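Local coordinates for protein folylpolyglutamate synthase/dihydrofolate synthase (Thermotoga maritima, PDB 1O5Z) that probably catalyses ATP-dependent addition of L-glutamate to dihydropteroate and to folylpolyglutamates, making dihydrofolate and lengthening the polyglutamate tail of tetrahydrofolate, at residues Leu41-Leu45 with Ala138-Leu142; Asn166-Leu171 with Gly199-Val205. Residue numbers count along the deposited sequence, not the author numbering.

Contact 1 of 2, residues Leu41-Leu45 with Ala138-Leu142; sequences LLSKL and AMAFL
Build the last turn of helix 36-44 beside the middle of helix 132-146, the two running in the same general sense: CA of Leu42 lies 6.3 Å from CA of Ala138, and CA of Leu45 7.4 Å from CA of Leu142. Leu45 is just past the helix, though its N still bonds to Leu41 O at 3.1 Å. The short Ala138 side chain is the central bump, and three leucines make its hollow: its CB meets Leu41 CD2 at 3.4 Å, Leu42 CD2 at 4.1 Å and Leu45 CD1 at 4.2 Å. Leu42 (m, t) pushes its end between Ala138 and Phe141, CD1 coming 3.8 Å from Phe141 CD1. On the other flank Leu45 (m, t) puts CD2 4.2 Å from Leu142 CD2. Helix 105-122 adds Leu122, Ile118 and Met115 to this helix-helix packing in the N-terminal, Mur ligase middle-domain-like α/β unit. With no hydrogen bond across it, the interface depends on apolar fit and exclusion of water.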
ATOM      1  N   LEU A  41     -24.196  -5.744  -3.784  1.00 43.77           N
ATOM      2  CA  LEU A  41     -23.369  -6.847  -4.283  1.00 43.85           C
ATOM      3  C   LEU A  41     -23.099  -7.880  -3.194  1.00 43.52           C
ATOM      4  O   LEU A  41     -23.394  -9.059  -3.364  1.00 44.55           O
ATOM      5  CB  LEU A  41     -22.042  -6.317  -4.832  1.00 44.08           C
ATOM      6  CG  LEU A  41     -20.973  -7.266  -5.364  1.00 44.01           C
ATOM      7  CD1 LEU A  41     -21.571  -8.233  -6.370  1.00 42.89           C
ATOM      8  CD2 LEU A  41     -19.829  -6.487  -5.985  1.00 43.65           C
ATOM      9  N   LEU A  42     -22.593  -7.424  -2.061  1.00 42.45           N
ATOM     10  CA  LEU A  42     -22.320  -8.307  -0.956  1.00 43.08           C
ATOM     11  C   LEU A  42     -23.562  -9.058  -0.439  1.00 42.99           C
ATOM     12  O   LEU A  42     -23.492 -10.247  -0.114  1.00 43.08           O
ATOM     13  CB  LEU A  42     -21.636  -7.521   0.173  1.00 43.25           C
ATOM     14  CG  LEU A  42     -20.181  -7.114  -0.100  1.00 43.21           C
ATOM     15  CD1 LEU A  42     -19.658  -6.172   0.973  1.00 43.74           C
ATOM     16  CD2 LEU A  42     -19.332  -8.338  -0.120  1.00 44.97           C
ATOM     17  N   SER A  43     -24.693  -8.366  -0.369  1.00 42.49           N
ATOM     18  CA  SER A  43     -25.927  -8.983   0.031  1.00 42.31           C
ATOM     19  C   SER A  43     -26.292 -10.147  -0.874  1.00 43.65           C
ATOM     20  O   SER A  43     -26.724 -11.161  -0.408  1.00 43.71           O
ATOM     21  CB  SER A  43     -27.055  -7.983  -0.057  1.00 41.96           C
ATOM     22  OG  SER A  43     -28.254  -8.570   0.385  1.00 38.40           O
ATOM     23  N   LYS A  44     -26.149  -9.961  -2.174  1.00 44.78           N
ATOM     24  CA  LYS A  44     -26.474 -10.986  -3.142  1.00 46.37           C
ATOM     25  C   LYS A  44     -25.456 -12.141  -3.060  1.00 45.98           C
ATOM     26  O   LYS A  44     -25.779 -13.239  -3.450  1.00 45.40           O
ATOM     27  CB  LYS A  44     -26.513 -10.376  -4.558  1.00 46.66           C
ATOM     28  CG  LYS A  44     -27.667  -9.374  -4.764  1.00 49.07           C
ATOM     29  CD  LYS A  44     -28.241  -9.454  -6.199  1.00 49.57           C
ATOM     30  CE  LYS A  44     -29.612  -8.828  -6.336  1.00 52.04           C
ATOM     31  NZ  LYS A  44     -30.826  -9.743  -6.164  1.00 56.03           N
ATOM     32  N   LEU A  45     -24.254 -11.887  -2.526  1.00 45.43           N
ATOM     33  CA  LEU A  45     -23.254 -12.922  -2.305  1.00 45.32           C
ATOM     34  C   LEU A  45     -23.346 -13.568  -0.930  1.00 45.57           C
ATOM     35  O   LEU A  45     -22.510 -14.383  -0.572  1.00 46.42           O
ATOM     36  CB  LEU A  45     -21.830 -12.350  -2.492  1.00 45.58           C
ATOM     37  CG  LEU A  45     -21.539 -11.809  -3.902  1.00 45.42           C
ATOM     38  CD1 LEU A  45     -20.236 -11.018  -3.924  1.00 43.76           C
ATOM     39  CD2 LEU A  45     -21.526 -12.896  -4.975  1.00 46.30           C
ATOM     40  N   ALA A 138     -15.418  -6.950  -3.146  1.00 46.96           N
ATOM     41  CA  ALA A 138     -16.368  -8.020  -2.905  1.00 46.35           C
ATOM     42  C   ALA A 138     -15.718  -9.384  -3.173  1.00 46.66           C
ATOM     43  O   ALA A 138     -16.015 -10.392  -2.484  1.00 44.82           O
ATOM     44  CB  ALA A 138     -17.602  -7.806  -3.764  1.00 46.43           C
ATOM     45  N   MET A 139     -14.865  -9.418  -4.203  1.00 46.85           N
ATOM     46  CA  MET A 139     -14.068 -10.595  -4.471  1.00 49.00           C
ATOM     47  C   MET A 139     -13.220 -10.978  -3.269  1.00 46.87           C
ATOM     48  O   MET A 139     -13.179 -12.117  -2.884  1.00 46.22           O
ATOM     49  CB  MET A 139     -13.131 -10.340  -5.618  1.00 49.14           C
ATOM     50  CG  MET A 139     -13.778 -10.338  -6.993  1.00 52.64           C
ATOM     51  SD  MET A 139     -12.509 -10.169  -8.326  1.00 58.02           S
ATOM     52  CE  MET A 139     -11.170 -11.216  -7.634  1.00 50.89           C
ATOM     53  N   ALA A 140     -12.518 -10.010  -2.680  1.00 46.53           N
ATOM     54  CA  ALA A 140     -11.745 -10.286  -1.494  1.00 45.69           C
ATOM     55  C   ALA A 140     -12.624 -10.798  -0.387  1.00 45.33           C
ATOM     56  O   ALA A 140     -12.330 -11.808   0.197  1.00 45.93           O
ATOM     57  CB  ALA A 140     -11.023  -9.064  -1.067  1.00 46.51           C
ATOM     58  N   PHE A 141     -13.726 -10.110  -0.106  1.00 46.32           N
ATOM     59  CA  PHE A 141     -14.630 -10.529   0.974  1.00 46.60           C
ATOM     60  C   PHE A 141     -15.134 -11.938   0.790  1.00 45.64           C
ATOM     61  O   PHE A 141     -15.214 -12.709   1.733  1.00 45.61           O
ATOM     62  CB  PHE A 141     -15.834  -9.614   1.089  1.00 46.94           C
ATOM     63  CG  PHE A 141     -15.562  -8.318   1.781  1.00 47.05           C
ATOM     64  CD1 PHE A 141     -16.034  -7.132   1.241  1.00 48.14           C
ATOM     65  CD2 PHE A 141     -14.908  -8.277   3.012  1.00 47.03           C
ATOM     66  CE1 PHE A 141     -15.789  -5.877   1.878  1.00 48.26           C
ATOM     67  CE2 PHE A 141     -14.700  -7.055   3.657  1.00 47.78           C
ATOM     68  CZ  PHE A 141     -15.156  -5.848   3.080  1.00 47.55           C
ATOM     69  N   LEU A 142     -15.498 -12.258  -0.435  1.00 45.85           N
ATOM     70  CA  LEU A 142     -16.002 -13.591  -0.763  1.00 44.96           C
ATOM     71  C   LEU A 142     -14.889 -14.636  -0.585  1.00 45.56           C
ATOM     72  O   LEU A 142     -15.084 -15.699  -0.027  1.00 44.63           O
ATOM     73  CB  LEU A 142     -16.489 -13.582  -2.223  1.00 45.21           C
ATOM     74  CG  LEU A 142     -17.203 -14.835  -2.684  1.00 43.36           C
ATOM     75  CD1 LEU A 142     -18.257 -15.197  -1.701  1.00 43.25           C
ATOM     76  CD2 LEU A 142     -17.780 -14.690  -4.103  1.00 44.29           C
TER

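Contact 2 of 2, residues Asn166-Leu171 with Gly199-Val205; sequences NVVFPL and GIIKERV
Lys202 carries the polar centre: its NZ donates to Asn166 OD1 at 2.8 Å, to Val168 O at 2.8 Å and, longer, to Asn166 O at 3.3 Å. The setting is the P-loop NTPase-like α/β fold of the Mur ligase middle domain, where these two loops lead into neighbouring parallel strands, 173-175 and 207-209. Asn166 (chi1 t) also gives ND2 to Gly199 O at 3.0 Å and to Arg161 O, so one amide ties the chain after helix 190-197 to the loop after strand 151-155.

Neither segment is regular, yet they run alongside in the same direction, with CA distances of 6.0 Å for Asn166 to Ile200, 6.7 Å for Phe169 to Lys202 and 6.2 Å for Leu171 to Val205. Lys202 (m, m, t, p) bends its chain back to reach the carbonyls, and a type II turn follows from Lys202 to Val205, with Arg204 at positive phi and Val205 N bonded to Lys202 O at 2.9 Å.

Outward from the ammonium the contact turns apolar. The Phe169 ring lies over the lysine stem in a CH-pi contact, CB of Lys202 4.0 Å from the ring centroid, while Glu203 O approaches the ring edge, 3.5 Å from Phe169 CE2. Pro170 CD touches Lys202 CG at 3.9 Å. Val205 (t) fills the remaining space, its CG1 4.0 Å from Pro170 CG and its CG2 only 3.4 Å from Phe169 CE2 and 3.3 Å from Pro170 O.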
ATOM      1  N   ASN A 166     -15.785  -0.108   3.663  1.00 46.92           N
ATOM      2  CA  ASN A 166     -16.413   0.454   4.874  1.00 46.81           C
ATOM      3  C   ASN A 166     -17.774  -0.167   5.241  1.00 47.62           C
ATOM      4  O   ASN A 166     -18.527   0.373   6.054  1.00 48.39           O
ATOM      5  CB  ASN A 166     -16.564   1.970   4.716  1.00 46.84           C
ATOM      6  CG  ASN A 166     -16.768   2.646   6.020  1.00 45.77           C
ATOM      7  OD1 ASN A 166     -16.161   2.242   7.038  1.00 45.88           O
ATOM      8  ND2 ASN A 166     -17.652   3.653   6.041  1.00 42.05           N
ATOM      9  N   VAL A 167     -18.082  -1.298   4.621  1.00 48.13           N
ATOM     10  CA  VAL A 167     -19.230  -2.099   4.957  1.00 48.44           C
ATOM     11  C   VAL A 167     -18.985  -2.942   6.204  1.00 50.11           C
ATOM     12  O   VAL A 167     -19.895  -3.596   6.702  1.00 49.95           O
ATOM     13  CB  VAL A 167     -19.640  -2.966   3.762  1.00 48.06           C
ATOM     14  CG1 VAL A 167     -20.067  -2.067   2.612  1.00 48.08           C
ATOM     15  CG2 VAL A 167     -18.542  -3.886   3.308  1.00 46.55           C
ATOM     16  N   VAL A 168     -17.738  -2.956   6.690  1.00 51.17           N
ATOM     17  CA  VAL A 168     -17.374  -3.816   7.813  1.00 52.50           C
ATOM     18  C   VAL A 168     -17.717  -3.155   9.133  1.00 52.70           C
ATOM     19  O   VAL A 168     -17.906  -1.943   9.195  1.00 52.85           O
ATOM     20  CB  VAL A 168     -15.851  -4.172   7.840  1.00 52.60           C
ATOM     21  CG1 VAL A 168     -15.436  -4.835   6.560  1.00 55.13           C
ATOM     22  CG2 VAL A 168     -14.958  -2.953   8.128  1.00 52.61           C
ATOM     23  N   PHE A 169     -17.809  -3.994  10.169  1.00 52.87           N
ATOM     24  CA  PHE A 169     -17.753  -3.577  11.574  1.00 52.74           C
ATOM     25  C   PHE A 169     -16.533  -4.261  12.247  1.00 50.62           C
ATOM     26  O   PHE A 169     -16.580  -5.431  12.608  1.00 49.80           O
ATOM     27  CB  PHE A 169     -19.033  -3.966  12.261  1.00 54.25           C
ATOM     28  CG  PHE A 169     -19.520  -2.944  13.168  1.00 55.99           C
ATOM     29  CD1 PHE A 169     -20.383  -1.949  12.697  1.00 57.45           C
ATOM     30  CD2 PHE A 169     -19.108  -2.945  14.516  1.00 59.68           C
ATOM     31  CE1 PHE A 169     -20.846  -0.956  13.543  1.00 60.53           C
ATOM     32  CE2 PHE A 169     -19.575  -1.961  15.419  1.00 60.19           C
ATOM     33  CZ  PHE A 169     -20.454  -0.960  14.943  1.00 60.45           C
ATOM     34  N   PRO A 170     -15.421  -3.543  12.324  1.00 48.85           N
ATOM     35  CA  PRO A 170     -14.163  -4.152  12.693  1.00 48.52           C
ATOM     36  C   PRO A 170     -13.926  -4.235  14.194  1.00 47.99           C
ATOM     37  O   PRO A 170     -14.679  -3.679  14.985  1.00 48.03           O
ATOM     38  CB  PRO A 170     -13.139  -3.206  12.052  1.00 48.13           C
ATOM     39  CG  PRO A 170     -13.766  -1.887  12.087  1.00 48.83           C
ATOM     40  CD  PRO A 170     -15.258  -2.106  12.015  1.00 48.85           C
ATOM     41  N   LEU A 171     -12.854  -4.905  14.567  1.00 47.90           N
ATOM     42  CA  LEU A 171     -12.410  -4.902  15.945  1.00 48.32           C
ATOM     43  C   LEU A 171     -11.729  -3.555  16.305  1.00 47.46           C
ATOM     44  O   LEU A 171     -11.683  -3.142  17.466  1.00 46.48           O
ATOM     45  CB  LEU A 171     -11.437  -6.070  16.164  1.00 49.01           C
ATOM     46  CG  LEU A 171     -11.992  -7.479  15.946  1.00 48.41           C
ATOM     47  CD1 LEU A 171     -10.845  -8.477  15.999  1.00 47.19           C
ATOM     48  CD2 LEU A 171     -13.018  -7.779  17.014  1.00 48.21           C
ATOM     49  N   GLY A 199     -15.182   8.460   8.595  1.00 47.53           N
ATOM     50  CA  GLY A 199     -16.338   7.591   8.272  1.00 47.07           C
ATOM     51  C   GLY A 199     -16.158   6.098   8.514  1.00 47.50           C
ATOM     52  O   GLY A 199     -17.140   5.339   8.488  1.00 48.25           O
ATOM     53  N   ILE A 200     -14.905   5.655   8.709  1.00 47.40           N
ATOM     54  CA  ILE A 200     -14.597   4.278   9.155  1.00 47.23           C
ATOM     55  C   ILE A 200     -14.624   4.088  10.670  1.00 47.34           C
ATOM     56  O   ILE A 200     -14.395   2.977  11.146  1.00 47.83           O
ATOM     57  CB  ILE A 200     -13.237   3.799   8.580  1.00 47.29           C
ATOM     58  CG1 ILE A 200     -12.032   4.372   9.343  1.00 46.91           C
ATOM     59  CG2 ILE A 200     -13.107   4.220   7.088  1.00 47.88           C
ATOM     60  CD1 ILE A 200     -10.723   3.591   9.017  1.00 47.45           C
ATOM     61  N   ILE A 201     -14.862   5.159  11.423  1.00 47.08           N
ATOM     62  CA  ILE A 201     -15.114   5.054  12.866  1.00 47.78           C
ATOM     63  C   ILE A 201     -16.521   4.499  13.098  1.00 47.91           C
ATOM     64  O   ILE A 201     -17.493   5.050  12.584  1.00 47.47           O
ATOM     65  CB  ILE A 201     -14.964   6.399  13.605  1.00 46.87           C
ATOM     66  CG1 ILE A 201     -13.552   6.951  13.425  1.00 47.15           C
ATOM     67  CG2 ILE A 201     -15.274   6.206  15.098  1.00 46.96           C
ATOM     68  CD1 ILE A 201     -13.341   8.401  13.932  1.00 48.22           C
ATOM     69  N   LYS A 202     -16.592   3.424  13.897  1.00 47.96           N
ATOM     70  CA  LYS A 202     -17.802   2.641  14.082  1.00 47.57           C
ATOM     71  C   LYS A 202     -18.159   2.592  15.559  1.00 48.20           C
ATOM     72  O   LYS A 202     -17.285   2.711  16.428  1.00 48.29           O
ATOM     73  CB  LYS A 202     -17.581   1.243  13.529  1.00 47.44           C
ATOM     74  CG  LYS A 202     -17.361   1.185  12.005  1.00 46.89           C
ATOM     75  CD  LYS A 202     -18.596   1.666  11.210  1.00 46.41           C
ATOM     76  CE  LYS A 202     -18.260   1.946   9.763  1.00 46.94           C
ATOM     77  NZ  LYS A 202     -17.454   0.859   9.114  1.00 47.71           N
ATOM     78  N   GLU A 203     -19.448   2.424  15.833  1.00 47.92           N
ATOM     79  CA  GLU A 203     -19.981   2.520  17.183  1.00 48.18           C
ATOM     80  C   GLU A 203     -19.267   1.603  18.162  1.00 47.35           C
ATOM     81  O   GLU A 203     -19.223   0.410  17.979  1.00 46.99           O
ATOM     82  CB  GLU A 203     -21.474   2.187  17.174  1.00 48.42           C
ATOM     83  CG  GLU A 203     -22.177   2.366  18.519  1.00 49.91           C
ATOM     84  CD  GLU A 203     -22.411   3.811  18.905  1.00 50.93           C
ATOM     85  OE1 GLU A 203     -22.279   4.695  18.023  1.00 51.36           O
ATOM     86  OE2 GLU A 203     -22.743   4.044  20.096  1.00 51.55           O
ATOM     87  N   ARG A 204     -18.699   2.188  19.203  1.00 47.50           N
ATOM     88  CA  ARG A 204     -18.013   1.423  20.233  1.00 47.81           C
ATOM     89  C   ARG A 204     -16.724   0.774  19.769  1.00 47.02           C
ATOM     90  O   ARG A 204     -16.026   0.202  20.569  1.00 47.04           O
ATOM     91  CB  ARG A 204     -18.929   0.344  20.810  1.00 48.12           C
ATOM     92  CG  ARG A 204     -20.119   0.919  21.479  1.00 50.91           C
ATOM     93  CD  ARG A 204     -19.879   1.167  22.921  1.00 54.31           C
ATOM     94  NE  ARG A 204     -20.898   2.036  23.483  1.00 56.51           N
ATOM     95  CZ  ARG A 204     -20.903   2.446  24.737  1.00 56.09           C
ATOM     96  NH1 ARG A 204     -19.953   2.035  25.572  1.00 57.23           N
ATOM     97  NH2 ARG A 204     -21.863   3.266  25.167  1.00 57.83           N
ATOM     98  N   VAL A 205     -16.380   0.898  18.498  1.00 46.72           N
ATOM     99  CA  VAL A 205     -15.181   0.274  17.981  1.00 46.08           C
ATOM    100  C   VAL A 205     -14.086   1.263  18.214  1.00 45.91           C
ATOM    101  O   VAL A 205     -14.206   2.410  17.843  1.00 45.03           O
ATOM    102  CB  VAL A 205     -15.284  -0.003  16.453  1.00 46.34           C
ATOM    103  CG1 VAL A 205     -13.950  -0.421  15.855  1.00 45.21           C
ATOM    104  CG2 VAL A 205     -16.339  -1.057  16.173  1.00 47.23           C
TER

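In the fold
Contact 1 joins two helices and contact 2 two loops of the same α/β domain, and they meet directly: Leu42 CD1 lies 3.5 Å from Val167 CG2, and Phe141 CZ 3.6 Å from Val168 CG1. Val167 points away from 199-205 and packs on helix 36-44, so 166-171 serves both neighbours. Both contacts are largely buried, but their chemistry differs. The helix pair meets through hydrocarbon alone, as backbone polar groups inside helices are largely paired with one another, whereas the irregular loops present carbonyls that a lysine and an asparagine side chain satisfy. Contact 2 also reaches the surface, through exposed Phe169 and Glu203; no touching residue of contact 1 is so exposed.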